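Local coordinates for protein coclaurine N-methyltransferase (Coptis japonica, PDB 6GKV) that catalyses N-methylation of coclaurine and related tetrahydroisoquinolines with S-adenosyl-L-methionine as methyl donor, a reaction of plant alkaloid biosynthesis, at residues 225-237 with 253-265. Residues are numbered along the deposited sequence; the frame is centred on the assembly and turned at random.
Sequences LEHICHKTFAYHY and AGTMIIPSASFFL
Ile258 lies against Tyr235 in a short antiparallel ladder beside the Rossmann-type methyltransferase sheet. Its CB sits over the Tyr235 ring face, 3.9 Å from the ring centroid, a CH-pi contact. Ile258 CD1 reaches Ile228 CD1 at 3.6 Å, and CG1 approaches Tyr237 CD1. The same side chain touches the bound N-methylheliamine and forms part of its pocket. Tyr235 and Ile258 are a hydrogen-bonded pair: each N donates to the other's O, both at 2.7 Å. Trp342 NE1, outside the segments, hydrogen-bonds Tyr235 OH. Tyr237 N adds a bond to Met256 O. His236 and Ile257, the next pair and non-hydrogen-bonded, are on the other face, with Ile257 CG1 near His236 ND1.

Farther along, His230 N donates to Pro259 O and Ala261 N to His230 O, which ties the end of strand 221-230 to residues 259-261. A type I turn from Ser260 to Phe263 then brings Phe264 back to His227. The rings are T-shaped, planes at 85°, with the Phe264 edge over the His227 face. His227 CG lies between the backbone N and carbonyl carbon (chi1 60°). From this setting ND1 donates to Ile228 O at 3.0 Å, from above the carbonyl plane.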
ATOM      1  N   LEU A 225       3.060   6.182 -14.258  1.00 49.86           N
ATOM      2  CA  LEU A 225       3.637   7.137 -13.310  1.00 46.82           C
ATOM      3  C   LEU A 225       4.953   6.684 -12.684  1.00 43.64           C
ATOM      4  O   LEU A 225       5.061   5.567 -12.216  1.00 43.28           O
ATOM      5  CB  LEU A 225       2.643   7.414 -12.188  1.00 49.24           C
ATOM      6  CG  LEU A 225       3.181   8.238 -11.022  1.00 49.52           C
ATOM      7  CD1 LEU A 225       3.459   9.623 -11.508  1.00 45.33           C
ATOM      8  CD2 LEU A 225       2.176   8.262  -9.877  1.00 54.81           C
ATOM      9  N   GLU A 226       5.939   7.573 -12.659  1.00 44.49           N
ATOM     10  CA  GLU A 226       7.131   7.372 -11.846  1.00 43.08           C
ATOM     11  C   GLU A 226       7.247   8.490 -10.804  1.00 50.03           C
ATOM     12  O   GLU A 226       7.119   9.682 -11.129  1.00 44.19           O
ATOM     13  CB  GLU A 226       8.401   7.324 -12.702  1.00 37.54           C
ATOM     14  CG  GLU A 226       9.680   7.057 -11.879  1.00 42.64           C
ATOM     15  CD  GLU A 226      10.970   7.157 -12.703  1.00 49.33           C
ATOM     16  OE1 GLU A 226      11.308   6.193 -13.417  1.00 54.44           O
ATOM     17  OE2 GLU A 226      11.651   8.198 -12.644  1.00 45.33           O
ATOM     18  N   HIS A 227       7.472   8.099  -9.549  1.00 35.67           N
ATOM     19  CA  HIS A 227       7.770   9.060  -8.508  1.00 33.34           C
ATOM     20  C   HIS A 227       8.815   8.485  -7.594  1.00 37.61           C
ATOM     21  O   HIS A 227       8.812   7.294  -7.328  1.00 36.86           O
ATOM     22  CB  HIS A 227       6.536   9.422  -7.700  1.00 27.53           C
ATOM     23  CG  HIS A 227       5.905   8.260  -7.006  1.00 39.80           C
ATOM     24  ND1 HIS A 227       6.162   7.959  -5.686  1.00 40.36           N
ATOM     25  CD2 HIS A 227       5.014   7.338  -7.438  1.00 39.22           C
ATOM     26  CE1 HIS A 227       5.452   6.902  -5.333  1.00 39.41           C
ATOM     27  NE2 HIS A 227       4.745   6.504  -6.376  1.00 40.77           N
ATOM     28  N   ILE A 228       9.720   9.321  -7.115  1.00 30.20           N
ATOM     29  CA  ILE A 228      10.651   8.840  -6.130  1.00 34.08           C
ATOM     30  C   ILE A 228       9.833   8.675  -4.849  1.00 36.92           C
ATOM     31  O   ILE A 228       8.753   9.255  -4.738  1.00 38.72           O
ATOM     32  CB  ILE A 228      11.848   9.801  -5.968  1.00 36.57           C
ATOM     33  CG1 ILE A 228      11.362  11.231  -5.743  1.00 27.08           C
ATOM     34  CG2 ILE A 228      12.691   9.759  -7.227  1.00 39.12           C
ATOM     35  CD1 ILE A 228      11.067  11.568  -4.313  1.00 29.76           C
ATOM     36  N   CYS A 229      10.318   7.882  -3.896  1.00 40.36           N
ATOM     37  CA  CYS A 229       9.559   7.643  -2.670  1.00 32.59           C
ATOM     38  C   CYS A 229      10.459   7.207  -1.533  1.00 34.25           C
ATOM     39  O   CYS A 229      11.658   6.962  -1.744  1.00 32.17           O
ATOM     40  CB  CYS A 229       8.504   6.574  -2.910  1.00 37.55           C
ATOM     41  SG  CYS A 229       9.265   4.982  -3.233  1.00 41.60           S
ATOM     42  N   HIS A 230       9.898   7.141  -0.325  1.00 28.48           N
ATOM     43  CA  HIS A 230      10.468   6.262   0.678  1.00 42.39           C
ATOM     44  C   HIS A 230       9.585   5.019   0.764  1.00 41.19           C
ATOM     45  O   HIS A 230       8.363   5.105   0.633  1.00 42.78           O
ATOM     46  CB  HIS A 230      10.587   6.917   2.049  1.00 34.54           C
ATOM     47  CG  HIS A 230      11.182   5.993   3.071  1.00 37.40           C
ATOM     48  ND1 HIS A 230      10.412   5.183   3.875  1.00 34.84           N
ATOM     49  CD2 HIS A 230      12.478   5.701   3.360  1.00 32.06           C
ATOM     50  CE1 HIS A 230      11.211   4.460   4.651  1.00 39.55           C
ATOM     51  NE2 HIS A 230      12.464   4.756   4.357  1.00 44.14           N
ATOM     52  N   LYS A 231      10.187   3.864   0.989  1.00 48.50           N
ATOM     53  CA  LYS A 231       9.432   2.614   0.863  1.00 42.42           C
ATOM     54  C   LYS A 231       8.244   2.527   1.825  1.00 44.98           C
ATOM     55  O   LYS A 231       7.248   1.888   1.524  1.00 39.46           O
ATOM     56  CB  LYS A 231      10.350   1.414   1.064  1.00 37.92           C
ATOM     57  CG  LYS A 231      10.810   1.150   2.503  1.00 36.69           C
ATOM     58  CD  LYS A 231      11.524  -0.212   2.549  1.00 35.54           C
ATOM     59  CE  LYS A 231      12.388  -0.386   3.784  1.00 36.81           C
ATOM     60  NZ  LYS A 231      13.392  -1.472   3.582  1.00 39.51           N
ATOM     61  N   THR A 232       8.304   3.233   2.948  1.00 48.35           N
ATOM     62  CA  THR A 232       7.266   3.080   3.971  1.00 41.49           C
ATOM     63  C   THR A 232       6.477   4.339   4.331  1.00 49.46           C
ATOM     64  O   THR A 232       5.242   4.321   4.323  1.00 55.51           O
ATOM     65  CB  THR A 232       7.898   2.552   5.229  1.00 38.95           C
ATOM     66  OG1 THR A 232       8.590   1.352   4.891  1.00 47.15           O
ATOM     67  CG2 THR A 232       6.854   2.290   6.302  1.00 32.18           C
ATOM     68  N   PHE A 233       7.176   5.424   4.671  1.00 44.23           N
ATOM     69  CA  PHE A 233       6.462   6.615   5.111  1.00 46.17           C
ATOM     70  C   PHE A 233       6.420   7.698   4.040  1.00 43.50           C
ATOM     71  O   PHE A 233       7.044   7.585   2.984  1.00 46.89           O
ATOM     72  CB  PHE A 233       7.032   7.163   6.441  1.00 49.03           C
ATOM     73  CG  PHE A 233       8.532   7.417   6.459  1.00 54.07           C
ATOM     74  CD1 PHE A 233       9.066   8.592   5.948  1.00 42.06           C
ATOM     75  CD2 PHE A 233       9.398   6.520   7.083  1.00 58.32           C
ATOM     76  CE1 PHE A 233      10.434   8.841   5.998  1.00 42.59           C
ATOM     77  CE2 PHE A 233      10.774   6.771   7.140  1.00 51.96           C
ATOM     78  CZ  PHE A 233      11.285   7.928   6.590  1.00 46.49           C
ATOM     79  N   ALA A 234       5.620   8.722   4.285  1.00 39.39           N
ATOM     80  CA  ALA A 234       5.469   9.794   3.318  1.00 41.43           C
ATOM     81  C   ALA A 234       5.569  11.113   4.061  1.00 44.25           C
ATOM     82  O   ALA A 234       5.276  11.167   5.263  1.00 38.43           O
ATOM     83  CB  ALA A 234       4.138   9.677   2.572  1.00 26.78           C
ATOM     84  N   TYR A 235       5.992  12.172   3.370  1.00 45.15           N
ATOM     85  CA  TYR A 235       6.111  13.466   4.051  1.00 45.05           C
ATOM     86  C   TYR A 235       6.334  14.668   3.149  1.00 43.54           C
ATOM     87  O   TYR A 235       7.006  14.590   2.104  1.00 41.67           O
ATOM     88  CB  TYR A 235       7.234  13.416   5.099  1.00 35.12           C
ATOM     89  CG  TYR A 235       8.614  13.014   4.592  1.00 44.27           C
ATOM     90  CD1 TYR A 235       8.890  11.706   4.215  1.00 48.59           C
ATOM     91  CD2 TYR A 235       9.652  13.938   4.541  1.00 37.87           C
ATOM     92  CE1 TYR A 235      10.158  11.330   3.772  1.00 42.66           C
ATOM     93  CE2 TYR A 235      10.913  13.578   4.100  1.00 40.98           C
ATOM     94  CZ  TYR A 235      11.161  12.265   3.725  1.00 44.96           C
ATOM     95  OH  TYR A 235      12.408  11.896   3.294  1.00 48.86           O
ATOM     96  N   HIS A 236       5.724  15.780   3.555  1.00 48.10           N
ATOM     97  CA  HIS A 236       6.073  17.100   3.024  1.00 47.42           C
ATOM     98  C   HIS A 236       7.576  17.306   3.218  1.00 46.25           C
ATOM     99  O   HIS A 236       8.100  16.990   4.297  1.00 41.93           O
ATOM    100  CB  HIS A 236       5.320  18.225   3.746  1.00 42.85           C
ATOM    101  CG  HIS A 236       3.854  18.305   3.442  1.00 42.97           C
ATOM    102  ND1 HIS A 236       3.364  18.844   2.268  1.00 45.93           N
ATOM    103  CD2 HIS A 236       2.768  17.996   4.192  1.00 45.43           C
ATOM    104  CE1 HIS A 236       2.043  18.827   2.293  1.00 46.08           C
ATOM    105  NE2 HIS A 236       1.653  18.317   3.452  1.00 50.54           N
ATOM    106  N   TYR A 237       8.288  17.816   2.211  1.00 45.12           N
ATOM    107  CA  TYR A 237       9.714  18.091   2.438  1.00 48.46           C
ATOM    108  C   TYR A 237       9.832  19.428   3.175  1.00 53.01           C
ATOM    109  O   TYR A 237      10.114  20.455   2.573  1.00 54.37           O
ATOM    110  CB  TYR A 237      10.539  18.036   1.118  1.00 54.92           C
ATOM    111  CG  TYR A 237      11.869  17.339   1.380  1.00 65.34           C
ATOM    112  CD1 TYR A 237      11.894  16.307   2.298  1.00 64.97           C
ATOM    113  CD2 TYR A 237      13.070  17.649   0.704  1.00 60.42           C
ATOM    114  CE1 TYR A 237      13.025  15.649   2.621  1.00 69.15           C
ATOM    115  CE2 TYR A 237      14.260  16.926   1.015  1.00 59.87           C
ATOM    116  CZ  TYR A 237      14.211  15.937   1.983  1.00 74.64           C
ATOM    117  OH  TYR A 237      15.295  15.182   2.391  1.00 89.89           O
ATOM    118  N   ALA A 253      11.514  25.816  -0.124  1.00 58.74           N
ATOM    119  CA  ALA A 253      10.532  25.380   0.858  1.00 65.71           C
ATOM    120  C   ALA A 253       9.145  25.208   0.241  1.00 62.48           C
ATOM    121  O   ALA A 253       8.731  25.996  -0.625  1.00 62.23           O
ATOM    122  CB  ALA A 253      10.476  26.366   2.014  1.00 67.34           C
ATOM    123  N   GLY A 254       8.444  24.165   0.689  1.00 52.35           N
ATOM    124  CA  GLY A 254       7.105  23.868   0.214  1.00 41.10           C
ATOM    125  C   GLY A 254       6.941  23.533  -1.262  1.00 42.70           C
ATOM    126  O   GLY A 254       5.852  23.729  -1.810  1.00 48.71           O
ATOM    127  N   THR A 255       7.988  23.038  -1.915  1.00 45.58           N
ATOM    128  CA  THR A 255       7.864  22.652  -3.325  1.00 45.70           C
ATOM    129  C   THR A 255       7.975  21.151  -3.558  1.00 46.83           C
ATOM    130  O   THR A 255       7.883  20.699  -4.698  1.00 46.82           O
ATOM    131  CB  THR A 255       8.954  23.310  -4.235  1.00 62.60           C
ATOM    132  OG1 THR A 255      10.251  23.102  -3.663  1.00 69.18           O
ATOM    133  CG2 THR A 255       8.707  24.793  -4.402  1.00 52.87           C
ATOM    134  N   MET A 256       8.224  20.392  -2.491  1.00 41.15           N
ATOM    135  CA  MET A 256       8.491  18.959  -2.613  1.00 52.17           C
ATOM    136  C   MET A 256       7.736  18.116  -1.605  1.00 43.33           C
ATOM    137  O   MET A 256       7.616  18.489  -0.435  1.00 38.11           O
ATOM    138  CB  MET A 256       9.989  18.679  -2.473  1.00 58.82           C
ATOM    139  CG  MET A 256      10.777  18.913  -3.752  1.00 64.95           C
ATOM    140  SD  MET A 256      10.773  17.428  -4.772  1.00 67.63           S
ATOM    141  CE  MET A 256      10.799  16.236  -3.470  1.00 25.82           C
ATOM    142  N   ILE A 257       7.228  16.985  -2.081  1.00 45.74           N
ATOM    143  CA  ILE A 257       6.650  15.936  -1.234  1.00 43.07           C
ATOM    144  C   ILE A 257       7.378  14.614  -1.501  1.00 38.60           C
ATOM    145  O   ILE A 257       7.713  14.294  -2.650  1.00 31.43           O
ATOM    146  CB  ILE A 257       5.133  15.750  -1.481  1.00 47.63           C
ATOM    147  CG1 ILE A 257       4.322  16.802  -0.738  1.00 57.94           C
ATOM    148  CG2 ILE A 257       4.662  14.431  -0.977  1.00 36.47           C
ATOM    149  CD1 ILE A 257       2.839  16.719  -1.039  1.00 59.86           C
ATOM    150  N   ILE A 258       7.682  13.879  -0.434  1.00 31.25           N
ATOM    151  CA  ILE A 258       8.194  12.518  -0.593  1.00 40.69           C
ATOM    152  C   ILE A 258       7.088  11.517  -0.278  1.00 37.17           C
ATOM    153  O   ILE A 258       6.745  11.319   0.900  1.00 37.15           O
ATOM    154  CB  ILE A 258       9.399  12.239   0.322  1.00 47.06           C
ATOM    155  CG1 ILE A 258      10.437  13.347   0.167  1.00 34.61           C
ATOM    156  CG2 ILE A 258       9.985  10.855   0.021  1.00 42.31           C
ATOM    157  CD1 ILE A 258      11.042  13.415  -1.221  1.00 37.87           C
ATOM    158  N   PRO A 259       6.495  10.915  -1.325  1.00 26.73           N
ATOM    159  CA  PRO A 259       5.431   9.932  -1.061  1.00 41.02           C
ATOM    160  C   PRO A 259       5.987   8.584  -0.564  1.00 36.91           C
ATOM    161  O   PRO A 259       7.153   8.266  -0.767  1.00 40.47           O
ATOM    162  CB  PRO A 259       4.725   9.777  -2.437  1.00 26.45           C
ATOM    163  CG  PRO A 259       5.475  10.688  -3.424  1.00 29.81           C
ATOM    164  CD  PRO A 259       6.801  11.045  -2.768  1.00 22.35           C
ATOM    165  N   SER A 260       5.161   7.815   0.124  1.00 41.23           N
ATOM    166  CA  SER A 260       5.437   6.391   0.323  1.00 37.63           C
ATOM    167  C   SER A 260       5.364   5.692  -1.005  1.00 34.93           C
ATOM    168  O   SER A 260       4.729   6.184  -1.943  1.00 38.30           O
ATOM    169  CB  SER A 260       4.425   5.770   1.271  1.00 37.30           C
ATOM    170  OG  SER A 260       3.127   6.045   0.767  1.00 39.31           O
ATOM    171  N   ALA A 261       5.990   4.529  -1.090  1.00 43.25           N
ATOM    172  CA  ALA A 261       5.864   3.727  -2.300  1.00 39.14           C
ATOM    173  C   ALA A 261       4.399   3.341  -2.538  1.00 33.26           C
ATOM    174  O   ALA A 261       3.990   3.159  -3.679  1.00 31.60           O
ATOM    175  CB  ALA A 261       6.746   2.498  -2.222  1.00 35.77           C
ATOM    176  N   SER A 262       3.615   3.259  -1.461  1.00 37.42           N
ATOM    177  CA  SER A 262       2.189   2.884  -1.521  1.00 44.85           C
ATOM    178  C   SER A 262       1.216   4.023  -1.793  1.00 44.42           C
ATOM    179  O   SER A 262       0.006   3.809  -1.759  1.00 42.54           O
ATOM    180  CB  SER A 262       1.764   2.258  -0.195  1.00 43.46           C
ATOM    181  OG  SER A 262       1.629   3.290   0.785  1.00 47.79           O
ATOM    182  N   PHE A 263       1.731   5.224  -2.029  1.00 42.85           N
ATOM    183  CA  PHE A 263       0.943   6.440  -1.788  1.00 40.79           C
ATOM    184  C   PHE A 263      -0.247   6.605  -2.731  1.00 38.15           C
ATOM    185  O   PHE A 263      -1.359   6.905  -2.295  1.00 46.29           O
ATOM    186  CB  PHE A 263       1.845   7.702  -1.862  1.00 30.41           C
ATOM    187  CG  PHE A 263       1.332   8.852  -1.024  1.00 26.49           C
ATOM    188  CD1 PHE A 263       1.273   8.738   0.359  1.00 32.72           C
ATOM    189  CD2 PHE A 263       0.909  10.030  -1.608  1.00 32.83           C
ATOM    190  CE1 PHE A 263       0.795   9.790   1.141  1.00 40.68           C
ATOM    191  CE2 PHE A 263       0.420  11.100  -0.835  1.00 29.80           C
ATOM    192  CZ  PHE A 263       0.348  10.979   0.526  1.00 35.28           C
ATOM    193  N   PHE A 264      -0.026   6.382  -4.016  1.00 37.28           N
ATOM    194  CA  PHE A 264      -1.057   6.655  -4.986  1.00 38.45           C
ATOM    195  C   PHE A 264      -2.028   5.506  -5.097  1.00 45.95           C
ATOM    196  O   PHE A 264      -3.042   5.611  -5.774  1.00 46.12           O
ATOM    197  CB  PHE A 264      -0.411   7.002  -6.311  1.00 42.73           C
ATOM    198  CG  PHE A 264       0.464   8.209  -6.211  1.00 37.87           C
ATOM    199  CD1 PHE A 264      -0.090   9.445  -5.922  1.00 49.88           C
ATOM    200  CD2 PHE A 264       1.839   8.114  -6.355  1.00 38.23           C
ATOM    201  CE1 PHE A 264       0.709  10.586  -5.794  1.00 53.61           C
ATOM    202  CE2 PHE A 264       2.640   9.243  -6.233  1.00 52.11           C
ATOM    203  CZ  PHE A 264       2.073  10.482  -5.947  1.00 51.99           C
ATOM    204  N   LEU A 265      -1.742   4.425  -4.372  1.00 46.36           N
ATOM    205  CA  LEU A 265      -2.719   3.376  -4.172  1.00 46.26           C
ATOM    206  C   LEU A 265      -3.939   3.960  -3.457  1.00 48.68           C
ATOM    207  O   LEU A 265      -5.023   3.360  -3.452  1.00 41.70           O
ATOM    208  CB  LEU A 265      -2.123   2.215  -3.359  1.00 47.05           C
ATOM    209  CG  LEU A 265      -0.909   1.476  -3.958  1.00 48.60           C
ATOM    210  CD1 LEU A 265      -0.478   0.316  -3.083  1.00 32.83           C
ATOM    211  CD2 LEU A 265      -1.154   0.995  -5.396  1.00 41.64           C
TER
HETATM  212  O   HOH W   1       4.751   2.211   1.321  1.00 33.35           O
HETATM  213  O   HOH W   2       9.610  21.291  -0.284  1.00 39.48           O